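Side-chain contact in uncharacterized ATP-binding protein MJ1010 (Methanocaldococcus jannaschii DSM 2661, PDB 3BJO), which is of unknown function but probably binds ATP, and has a C-terminal domain of the helix-turn-helix clan: residues Ile29-Asn34 with Ile40-Glu45. Sequence-based numbering, arbitrary orientation.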
loop_
_atom_site.group_PDB
_atom_site.type_symbol
_atom_site.label_atom_id
_atom_site.label_comp_id
_atom_site.label_asym_id
_atom_site.label_seq_id
_atom_site.Cartn_x
_atom_site.Cartn_y
_atom_site.Cartn_z
ATOM N N ILE A 29 -12.512 -9.533 6.267
ATOM C CA ILE A 29 -12.849 -8.178 6.716
ATOM C C ILE A 29 -13.025 -7.277 5.495
ATOM O O ILE A 29 -12.169 -7.290 4.565
ATOM C CB ILE A 29 -11.740 -7.624 7.724
ATOM C CG1 ILE A 29 -11.870 -8.340 9.083
ATOM C CG2 ILE A 29 -11.774 -6.069 7.852
ATOM C CD1 ILE A 29 -10.643 -8.195 10.053
ATOM N N LYS A 30 -14.136 -6.527 5.457
ATOM C CA LYS A 30 -14.281 -5.436 4.490
ATOM C C LYS A 30 -14.127 -4.120 5.246
ATOM O O LYS A 30 -15.073 -3.688 5.934
ATOM C CB LYS A 30 -15.646 -5.473 3.825
ATOM C CG LYS A 30 -15.950 -6.701 3.019
ATOM C CD LYS A 30 -17.427 -6.632 2.582
ATOM C CE LYS A 30 -17.784 -7.679 1.515
ATOM N NZ LYS A 30 -17.435 -9.099 1.891
ATOM N N PRO A 31 -12.935 -3.467 5.138
ATOM C CA PRO A 31 -12.741 -2.266 5.962
ATOM C C PRO A 31 -13.834 -1.239 5.716
ATOM O O PRO A 31 -14.313 -1.072 4.579
ATOM C CB PRO A 31 -11.391 -1.710 5.481
ATOM C CG PRO A 31 -10.649 -2.958 4.928
ATOM C CD PRO A 31 -11.744 -3.788 4.317
ATOM N N LYS A 32 -14.210 -0.561 6.788
ATOM C CA LYS A 32 -15.092 0.601 6.703
ATOM C C LYS A 32 -14.217 1.833 6.880
ATOM O O LYS A 32 -13.556 2.010 7.900
ATOM C CB LYS A 32 -16.211 0.492 7.745
ATOM C CG LYS A 32 -17.390 -0.433 7.279
ATOM C CD LYS A 32 -18.149 -1.057 8.476
ATOM C CE LYS A 32 -18.868 -2.403 8.061
ATOM N NZ LYS A 32 -17.994 -3.412 7.241
ATOM N N VAL A 33 -14.149 2.639 5.832
ATOM C CA VAL A 33 -13.302 3.836 5.752
ATOM C C VAL A 33 -14.111 5.106 6.053
ATOM O O VAL A 33 -15.139 5.374 5.425
ATOM C CB VAL A 33 -12.707 3.969 4.301
ATOM C CG1 VAL A 33 -11.570 4.979 4.275
ATOM C CG2 VAL A 33 -12.219 2.600 3.775
ATOM N N ASN A 34 -13.620 5.889 7.002
ATOM C CA ASN A 34 -14.223 7.171 7.397
ATOM C C ASN A 34 -13.628 8.327 6.593
ATOM O O ASN A 34 -12.410 8.539 6.613
ATOM C CB ASN A 34 -13.971 7.432 8.898
ATOM C CG ASN A 34 -14.771 6.496 9.807
ATOM O OD1 ASN A 34 -15.549 5.657 9.343
ATOM N ND2 ASN A 34 -14.605 6.661 11.109
ATOM N N ILE A 40 -17.477 4.263 4.200
ATOM C CA ILE A 40 -17.454 3.521 2.940
ATOM C C ILE A 40 -16.750 2.175 3.093
ATOM O O ILE A 40 -15.592 2.075 3.565
ATOM C CB ILE A 40 -16.806 4.347 1.786
ATOM C CG1 ILE A 40 -17.656 5.592 1.453
ATOM C CG2 ILE A 40 -16.658 3.453 0.531
ATOM C CD1 ILE A 40 -16.906 6.683 0.659
ATOM N N GLU A 41 -17.465 1.140 2.681
ATOM C CA GLU A 41 -16.949 -0.202 2.760
ATOM C C GLU A 41 -16.189 -0.494 1.496
ATOM O O GLU A 41 -16.673 -0.208 0.382
ATOM C CB GLU A 41 -18.115 -1.187 2.886
ATOM C CG GLU A 41 -17.710 -2.612 3.184
ATOM C CD GLU A 41 -18.926 -3.494 3.361
ATOM O OE1 GLU A 41 -19.256 -3.826 4.526
ATOM O OE2 GLU A 41 -19.564 -3.808 2.330
ATOM N N ILE A 42 -14.996 -1.054 1.669
ATOM C CA ILE A 42 -14.199 -1.521 0.546
ATOM C C ILE A 42 -13.810 -2.967 0.780
ATOM O O ILE A 42 -13.962 -3.479 1.890
ATOM C CB ILE A 42 -12.883 -0.659 0.343
ATOM C CG1 ILE A 42 -11.997 -0.692 1.592
ATOM C CG2 ILE A 42 -13.238 0.800 -0.037
ATOM C CD1 ILE A 42 -10.739 0.099 1.469
ATOM N N ARG A 43 -13.252 -3.568 -0.273
ATOM C CA ARG A 43 -12.998 -5.002 -0.389
ATOM C C ARG A 43 -11.539 -5.244 -0.689
ATOM O O ARG A 43 -10.890 -4.439 -1.364
ATOM C CB ARG A 43 -13.781 -5.577 -1.595
ATOM C CG ARG A 43 -15.251 -5.428 -1.559
ATOM C CD ARG A 43 -15.877 -6.269 -2.725
ATOM N NE ARG A 43 -15.590 -5.605 -4.016
ATOM C CZ ARG A 43 -15.228 -6.212 -5.155
ATOM N NH1 ARG A 43 -15.057 -7.536 -5.230
ATOM N NH2 ARG A 43 -15.009 -5.475 -6.232
ATOM N N LYS A 44 -11.041 -6.384 -0.222
ATOM C CA LYS A 44 -9.684 -6.854 -0.539
ATOM C C LYS A 44 -9.375 -6.689 -2.014
ATOM O O LYS A 44 -8.301 -6.199 -2.374
ATOM C CB LYS A 44 -9.515 -8.322 -0.205
ATOM C CG LYS A 44 -8.015 -8.709 -0.177
ATOM C CD LYS A 44 -7.796 -10.160 0.167
ATOM C CE LYS A 44 -6.295 -10.479 0.191
ATOM N NZ LYS A 44 -6.039 -11.925 0.531
ATOM N N GLU A 45 -10.311 -7.097 -2.867
ATOM C CA GLU A 45 -10.085 -7.063 -4.311
ATOM C C GLU A 45 -9.717 -5.654 -4.764
ATOM O O GLU A 45 -8.867 -5.496 -5.579
ATOM C CB GLU A 45 -11.311 -7.580 -5.098
ATOM C CG GLU A 45 -11.861 -8.921 -4.627
ATOM C CD GLU A 45 -12.638 -8.812 -3.306
ATOM O OE1 GLU A 45 -13.804 -8.400 -3.319
ATOM O OE2 GLU A 45 -12.093 -9.151 -2.257
HETATM O O HOH W 1 -12.583 -7.958 1.787
#
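K30 lays its aliphatic chain obliquely across E41 at the open end of an antiparallel beta hairpin, strands 32-35 and 38-41, with CD 3.6 Å from E41 OE2, while its ammonium end leads away. Just before it, a water bridges the chain ends leading into and out of the hairpin: it donates to I29 O and accepts from K44 N, in the first turn of helix 44-52. P31 O accepts from I42 N at 3.0 Å; with no N-H on the proline, no return bond to I42 O is possible. The proline ring crosses the I42 side chain at about a right angle, and both rest on Y72 of helix 67-75. K32 and E41 form a non-hydrogen-bonded pair on the exposed face of the hairpin, their side chains running alongside each other. E41 extends with CG anti to its backbone N (chi1 -171°), whereas the K32 chain bends at its last torsion (chi4 47°), bringing NZ to the anti lone pair of E41 OE1 in a 3.0 Å salt bridge. A weak bond from K32 NZ to K30 O gives the ammonium a second partner. V33 pairs with I40 through two backbone hydrogen bonds, V33 N to I40 O at 2.7 Å and I40 N to V33 O at 2.9 Å. On the V33 and I40 side, which packs on V71 and A68 of helix 67-75, V33 CG2 meets I42 CD1 at 3.7 Å.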